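Local coordinates for Pdx2 protein (Plasmodium falciparum, PDB 2ABW) that hydrolyses glutamine to glutamate and ammonia, the ammonia being passed to the partner subunit Pdx1 for the synthesis of pyridoxal 5'-phosphate, vitamin B6, at residues 21-24 / 25-28; 209-212 / 213-216; 7-10 / 11-14. All coordinates share one frame; numbering follows the deposited sequence.

Contact 1. Residues 21-24 / 25-28; sequences HFIK and LQIP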
loop_
_atom_site.group_PDB
_atom_site.type_symbol
_atom_site.label_atom_id
_atom_site.label_comp_id
_atom_site.label_asym_id
_atom_site.label_seq_id
_atom_site.Cartn_x
_atom_site.Cartn_y
_atom_site.Cartn_z
ATOM N N HIS A 21 -5.597 2.085 -13.040
ATOM C CA HIS A 21 -5.451 0.641 -12.862
ATOM C C HIS A 21 -6.627 -0.020 -12.131
ATOM O O HIS A 21 -6.950 -1.162 -12.426
ATOM C CB HIS A 21 -4.135 0.275 -12.200
ATOM C CG HIS A 21 -3.291 -0.612 -13.041
ATOM N ND1 HIS A 21 -2.599 -0.092 -14.098
ATOM C CD2 HIS A 21 -2.909 -1.902 -12.916
ATOM C CE1 HIS A 21 -1.829 -1.052 -14.617
ATOM N NE2 HIS A 21 -2.071 -2.181 -13.974
ATOM N N PHE A 22 -7.312 0.711 -11.247
ATOM C CA PHE A 22 -8.541 0.160 -10.738
ATOM C C PHE A 22 -9.713 0.245 -11.720
ATOM O O PHE A 22 -10.546 -0.590 -11.784
ATOM C CB PHE A 22 -8.922 0.907 -9.467
ATOM C CG PHE A 22 -8.212 0.380 -8.216
ATOM C CD1 PHE A 22 -8.749 -0.626 -7.497
ATOM C CD2 PHE A 22 -7.007 0.963 -7.797
ATOM C CE1 PHE A 22 -8.048 -1.140 -6.370
ATOM C CE2 PHE A 22 -6.327 0.479 -6.690
ATOM C CZ PHE A 22 -6.850 -0.524 -5.946
ATOM N N ILE A 23 -9.790 1.354 -12.462
ATOM C CA ILE A 23 -10.812 1.478 -13.507
ATOM C C ILE A 23 -10.666 0.359 -14.510
ATOM O O ILE A 23 -11.685 -0.097 -15.004
ATOM C CB ILE A 23 -10.751 2.845 -14.144
ATOM C CG1 ILE A 23 -11.138 3.909 -13.082
ATOM C CG2 ILE A 23 -11.723 2.901 -15.304
ATOM C CD1 ILE A 23 -12.432 3.680 -12.376
ATOM N N LYS A 24 -9.449 -0.129 -14.758
ATOM C CA LYS A 24 -9.236 -1.199 -15.713
ATOM C C LYS A 24 -9.900 -2.518 -15.251
ATOM O O LYS A 24 -10.052 -3.456 -16.055
ATOM C CB LYS A 24 -7.779 -1.531 -15.905
ATOM C CG LYS A 24 -7.004 -0.585 -16.708
ATOM C CD LYS A 24 -5.493 -1.028 -16.744
ATOM C CE LYS A 24 -5.268 -2.181 -17.682
ATOM N NZ LYS A 24 -3.709 -2.388 -17.983
ATOM N N LEU A 25 -10.175 -2.637 -13.992
ATOM C CA LEU A 25 -10.933 -3.790 -13.485
ATOM C C LEU A 25 -12.323 -3.900 -14.107
ATOM O O LEU A 25 -12.906 -5.002 -14.161
ATOM C CB LEU A 25 -11.106 -3.781 -11.975
ATOM C CG LEU A 25 -9.790 -3.877 -11.106
ATOM C CD1 LEU A 25 -10.045 -3.581 -9.606
ATOM C CD2 LEU A 25 -9.117 -5.211 -11.417
ATOM N N GLN A 26 -12.896 -2.777 -14.528
ATOM C CA GLN A 26 -14.234 -2.764 -15.132
ATOM C C GLN A 26 -15.311 -3.342 -14.251
ATOM O O GLN A 26 -16.222 -3.977 -14.762
ATOM C CB GLN A 26 -14.185 -3.413 -16.514
ATOM C CG GLN A 26 -13.216 -2.630 -17.485
ATOM C CD GLN A 26 -13.823 -1.275 -17.803
ATOM O OE1 GLN A 26 -14.855 -1.202 -18.468
ATOM N NE2 GLN A 26 -13.263 -0.202 -17.251
ATOM N N ILE A 27 -15.244 -3.107 -12.939
ATOM C CA ILE A 27 -16.220 -3.729 -11.999
ATOM C C ILE A 27 -17.407 -2.825 -11.697
ATOM O O ILE A 27 -17.225 -1.810 -11.035
ATOM C CB ILE A 27 -15.523 -4.102 -10.661
ATOM C CG1 ILE A 27 -14.444 -5.153 -10.867
ATOM C CG2 ILE A 27 -16.574 -4.559 -9.579
ATOM C CD1 ILE A 27 -13.626 -5.407 -9.705
ATOM N N PRO A 28 -18.631 -3.227 -12.121
ATOM C CA PRO A 28 -19.695 -2.263 -12.034
ATOM C C PRO A 28 -19.844 -1.481 -10.752
ATOM O O PRO A 28 -20.079 -0.290 -10.849
ATOM C CB PRO A 28 -20.964 -3.075 -12.363
ATOM C CG PRO A 28 -20.467 -4.066 -13.290
ATOM C CD PRO A 28 -19.150 -4.490 -12.706
#
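The carbonyl oxygen Ile23 O, near the C-terminal end of the helix that begins at residue 16, is gripped twice by one residue, Gln26. The side-chain amide nitrogen Gln26 NE2 reaches Ile23 O at 2.7 Å, while the backbone nitrogen Gln26 N approaches the same Ile23 O at 3.0 Å. The two donors come from opposite faces of the carbonyl plane, the backbone N-H well above it and the amide tilted by 33°. The amide gets there because the glutamine folds back on itself, its chain bent at CB-CG (chi2 -69°), which brings its end beside the branch carbon CG2 of Ile23. The same backbone bond closes a type I beta turn from Ile23 to Gln26.

One residue earlier, Leu25 N donates to Phe22 O at 3.0 Å, again from above the carbonyl plane. Leu25 lies alongside Phe22, and Phe22 CD1, on the near side of the ring, meets Leu25 CD1 at 3.9 Å. This apolar pair packs against helix 204-219 and strand 30-35. On another side Lys24 lays its CD over one face of the His21 ring, 4.0 Å above the plane and toward the rim. Both polar ends go further, Lys24 NZ to Pro201 O and His21 NE2 to His202 O, in the loop that follows Glu198, a probable charge-relay residue close to His21. Gln26 itself has positive phi (57°), the first residue to leave helical angles. A chain that tightens into a turn and then takes a positive phi is a common way for a helix to end, here ahead of strand 30-35.

Contact 2. Residues 209-212 / 213-216; sequences FYEK and VKNY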
loop_
_atom_site.group_PDB
_atom_site.type_symbol
_atom_site.label_atom_id
_atom_site.label_comp_id
_atom_site.label_asym_id
_atom_site.label_seq_id
_atom_site.Cartn_x
_atom_site.Cartn_y
_atom_site.Cartn_z
ATOM N N PHE A 209 -7.070 -6.322 -3.781
ATOM C CA PHE A 209 -7.421 -5.252 -2.787
ATOM C C PHE A 209 -8.919 -4.940 -2.913
ATOM O O PHE A 209 -9.582 -4.745 -1.883
ATOM C CB PHE A 209 -6.603 -3.994 -2.974
ATOM C CG PHE A 209 -6.869 -2.968 -1.897
ATOM C CD1 PHE A 209 -6.513 -3.285 -0.568
ATOM C CD2 PHE A 209 -7.418 -1.731 -2.132
ATOM C CE1 PHE A 209 -6.796 -2.400 0.437
ATOM C CE2 PHE A 209 -7.673 -0.850 -1.114
ATOM C CZ PHE A 209 -7.385 -1.200 0.135
ATOM N N TYR A 210 -9.485 -4.900 -4.099
ATOM C CA TYR A 210 -10.929 -4.684 -4.235
ATOM C C TYR A 210 -11.695 -5.762 -3.424
ATOM O O TYR A 210 -12.638 -5.436 -2.678
ATOM C CB TYR A 210 -11.316 -4.749 -5.692
ATOM C CG TYR A 210 -12.792 -4.745 -5.840
ATOM C CD1 TYR A 210 -13.544 -3.600 -5.763
ATOM C CD2 TYR A 210 -13.514 -5.924 -5.971
ATOM C CE1 TYR A 210 -14.931 -3.630 -5.856
ATOM C CE2 TYR A 210 -14.890 -5.966 -6.064
ATOM C CZ TYR A 210 -15.625 -4.821 -5.952
ATOM O OH TYR A 210 -17.032 -4.758 -6.029
ATOM N N GLU A 211 -11.361 -7.026 -3.602
ATOM C CA GLU A 211 -12.044 -8.093 -2.904
ATOM C C GLU A 211 -11.876 -7.927 -1.389
ATOM O O GLU A 211 -12.849 -8.167 -0.660
ATOM C CB GLU A 211 -11.508 -9.413 -3.395
ATOM C CG GLU A 211 -11.984 -9.785 -4.751
ATOM C CD GLU A 211 -13.447 -10.143 -4.829
ATOM O OE1 GLU A 211 -14.016 -10.585 -3.825
ATOM O OE2 GLU A 211 -14.066 -10.032 -5.888
ATOM N N LYS A 212 -10.725 -7.411 -0.947
ATOM C CA LYS A 212 -10.503 -7.143 0.482
ATOM C C LYS A 212 -11.495 -6.135 1.004
ATOM O O LYS A 212 -12.110 -6.232 2.071
ATOM C CB LYS A 212 -9.098 -6.657 0.711
ATOM C CG LYS A 212 -8.666 -6.585 2.127
ATOM C CD LYS A 212 -7.163 -6.291 2.202
ATOM C CE LYS A 212 -6.659 -6.050 3.675
ATOM N NZ LYS A 212 -6.631 -7.398 4.293
ATOM N N VAL A 213 -11.660 -5.064 0.236
ATOM C CA VAL A 213 -12.618 -3.973 0.587
ATOM C C VAL A 213 -14.041 -4.512 0.562
ATOM O O VAL A 213 -14.852 -4.211 1.448
ATOM C CB VAL A 213 -12.440 -2.753 -0.346
ATOM C CG1 VAL A 213 -13.486 -1.669 0.014
ATOM C CG2 VAL A 213 -11.048 -2.174 -0.278
ATOM N N LYS A 214 -14.380 -5.280 -0.504
ATOM C CA LYS A 214 -15.722 -5.890 -0.579
ATOM C C LYS A 214 -16.018 -6.761 0.603
ATOM O O LYS A 214 -17.123 -6.607 1.177
ATOM C CB LYS A 214 -15.786 -6.706 -1.885
ATOM C CG LYS A 214 -17.171 -7.315 -2.093
ATOM C CD LYS A 214 -17.079 -8.487 -3.029
ATOM C CE LYS A 214 -16.706 -9.761 -2.247
ATOM N NZ LYS A 214 -16.572 -10.948 -3.081
ATOM N N ASN A 215 -15.071 -7.559 1.032
ATOM C CA ASN A 215 -15.309 -8.505 2.160
ATOM C C ASN A 215 -15.462 -7.697 3.452
ATOM O O ASN A 215 -16.309 -7.957 4.305
ATOM C CB ASN A 215 -14.148 -9.441 2.321
ATOM C CG ASN A 215 -14.043 -10.489 1.179
ATOM O OD1 ASN A 215 -14.982 -10.764 0.554
ATOM N ND2 ASN A 215 -12.897 -11.123 1.076
ATOM N N TYR A 216 -14.641 -6.655 3.591
ATOM C CA TYR A 216 -14.836 -5.704 4.700
ATOM C C TYR A 216 -16.237 -5.143 4.775
ATOM O O TYR A 216 -16.885 -5.178 5.837
ATOM C CB TYR A 216 -13.759 -4.564 4.683
ATOM C CG TYR A 216 -14.196 -3.365 5.502
ATOM C CD1 TYR A 216 -13.996 -3.345 6.819
ATOM C CD2 TYR A 216 -14.820 -2.272 4.911
ATOM C CE1 TYR A 216 -14.442 -2.248 7.567
ATOM C CE2 TYR A 216 -15.278 -1.216 5.640
ATOM C CZ TYR A 216 -15.078 -1.210 6.985
ATOM O OH TYR A 216 -15.558 -0.141 7.695
HETATM O O HOH W 1 -13.370 -12.271 -1.954
#
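Phe209 with Val213 and Glu211 with Lys214 make an i to i+4 and an i to i+3 contact within the long C-terminal helix 204-219, and together they illustrate how one helix serves two environments. Regular i to i+4 bonds run through it: Val213 N to Phe209 O, Lys214 N to Tyr210 O at 2.8 Å, Asn215 N to Glu211 O, and Tyr216 N to Lys212 O.

On the buried side Val213 sets its CG2 methyl over one face of the Phe209 ring, 4.0 Å from the ring centroid and 22° off the normal, a CH-pi contact. The methyl sits toward the rim, where Val213 CG2 lies 3.7 Å from Phe209 CE2. With CG trans to the backbone N (chi1 -175°), the Phe209 ring is carried toward the following turn, where it meets Val213. Val213 and Tyr210 also pack against strand 4-9, through Ile4.

On the outer side the chains of Glu211 and Lys214 run alongside each other. Both bend, and Lys214 NZ meets Glu211 OE1 at 2.7 Å on the syn lone pair, forming a salt bridge. A water donates to Glu211 OE1 at 2.6 Å and accepts from Asn215 ND2, linking a third side chain to the pair. Lys212 turns instead to Glu186, its partner in a second salt bridge.

With an ammonium group and a water both on OE1, negative charge is probably drawn toward that oxygen and the carboxylate kept ionised.

Contact 3. Residues 7-10 / 11-14; sequences GVLS and LQGD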
loop_
_atom_site.group_PDB
_atom_site.type_symbol
_atom_site.label_atom_id
_atom_site.label_comp_id
_atom_site.label_asym_id
_atom_site.label_seq_id
_atom_site.Cartn_x
_atom_site.Cartn_y
_atom_site.Cartn_z
ATOM N N GLY A 7 -10.631 4.924 -2.266
ATOM C CA GLY A 7 -9.947 6.204 -2.455
ATOM C C GLY A 7 -8.493 5.994 -2.733
ATOM O O GLY A 7 -7.875 4.944 -2.333
ATOM N N VAL A 8 -7.903 6.943 -3.452
ATOM C CA VAL A 8 -6.444 6.986 -3.705
ATOM C C VAL A 8 -5.913 8.291 -3.185
ATOM O O VAL A 8 -6.332 9.354 -3.592
ATOM C CB VAL A 8 -6.074 6.790 -5.173
ATOM C CG1 VAL A 8 -4.525 6.852 -5.385
ATOM C CG2 VAL A 8 -6.573 5.419 -5.663
ATOM N N LEU A 9 -5.009 8.240 -2.207
ATOM C CA LEU A 9 -4.413 9.482 -1.632
ATOM C C LEU A 9 -3.744 10.217 -2.795
ATOM O O LEU A 9 -3.048 9.608 -3.604
ATOM C CB LEU A 9 -3.432 9.080 -0.519
ATOM C CG LEU A 9 -3.007 10.343 0.265
ATOM C CD1 LEU A 9 -4.095 10.875 1.203
ATOM C CD2 LEU A 9 -1.748 10.033 1.098
ATOM N N SER A 10 -4.012 11.507 -2.942
ATOM C CA SER A 10 -3.595 12.210 -4.175
ATOM C C SER A 10 -2.772 13.465 -4.001
ATOM O O SER A 10 -2.364 14.104 -5.007
ATOM C CB SER A 10 -4.813 12.512 -4.996
ATOM O OG SER A 10 -5.626 13.483 -4.374
ATOM N N LEU A 11 -2.549 13.805 -2.756
ATOM C CA LEU A 11 -1.869 15.046 -2.405
ATOM C C LEU A 11 -0.463 15.157 -2.993
ATOM O O LEU A 11 -0.034 16.264 -3.318
ATOM C CB LEU A 11 -1.845 15.171 -0.885
ATOM C CG LEU A 11 -3.250 15.324 -0.256
ATOM C CD1 LEU A 11 -3.247 15.136 1.195
ATOM C CD2 LEU A 11 -3.910 16.606 -0.674
ATOM N N GLN A 12 0.243 14.032 -3.102
ATOM C CA GLN A 12 1.601 13.986 -3.528
ATOM C C GLN A 12 1.716 13.979 -5.059
ATOM O O GLN A 12 2.831 14.040 -5.619
ATOM C CB GLN A 12 2.240 12.745 -2.954
ATOM C CG GLN A 12 1.730 11.411 -3.541
ATOM C CD GLN A 12 0.255 10.988 -3.275
ATOM O OE1 GLN A 12 -0.391 11.324 -2.264
ATOM N NE2 GLN A 12 -0.228 10.136 -4.174
ATOM N N GLY A 13 0.593 13.879 -5.755
ATOM C CA GLY A 13 0.664 13.833 -7.235
ATOM C C GLY A 13 1.010 12.441 -7.786
ATOM O O GLY A 13 1.157 11.459 -7.044
ATOM N N ASP A 14 1.050 12.345 -9.101
ATOM C CA ASP A 14 1.344 11.098 -9.790
ATOM C C ASP A 14 0.438 9.941 -9.403
ATOM O O ASP A 14 0.845 8.778 -9.417
ATOM C CB ASP A 14 2.814 10.733 -9.579
ATOM C CG ASP A 14 3.761 11.653 -10.362
ATOM O OD1 ASP A 14 3.405 12.189 -11.458
ATOM O OD2 ASP A 14 4.904 11.826 -9.877
#
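Leu9 and Gln12 meet at an angle, the amide of the glutamine swung back across the end of strand 4-9. Its nitrogen, Gln12 NE2, donates to Leu9 O at 2.9 Å along a fairly straight path (160°). The acceptor lies in the plane of the glutamine amide, yet the donor stands 44° above the plane of the Leu9 carbonyl. The other amide atom, Gln12 OE1, lies 3.8 Å from Leu9 CG in the leucine conformer described here. What turns the amide back is the torsion of Gln12, whose CG sits between its backbone N and carbonyl carbon (chi1 69°), followed by a bend at chi2. Gln12 also touches Val57 and Pro50.

Behind this, Gly13 N bonds to Ser10 O at 3.1 Å and closes a type I turn from Ser10 to Gly13. Ser10 points away from the turn, and in this one of its two conformers OG bonds to Gln34 OE1 of strand 30-35. Gly13 takes a positive phi, which suits a residue without a side chain. A strand between two parallel neighbours, 30-35 and 46-49, running into a tight turn ahead of helix 16-23, is consistent with the alpha/beta fold of a class I glutamine amidotransferase, and the loop lies near the probable glutamine-binding residue Gly52.

In the fold
All three contacts are local, joining residues close in sequence, yet they differ with place. Contacts 1 and 3 flank helix 16-23: contact 3 is the turn leading into it from strand 4-9, contact 1 the turn leaving it toward strand 30-35. In both a glutamine side chain bonds back to a backbone carbonyl. Contact 2 lies within regular helix and adds to its helical bonds a salt bridge and a methyl over a ring. Contacts 1 and 2 touch, Phe22 CZ lying 4.0 Å from Phe209 CD2, whereas contact 3 stays apart. Each is partly buried: Phe22, Phe209 and Val213 are buried, and contact 1 has the most exposed residues.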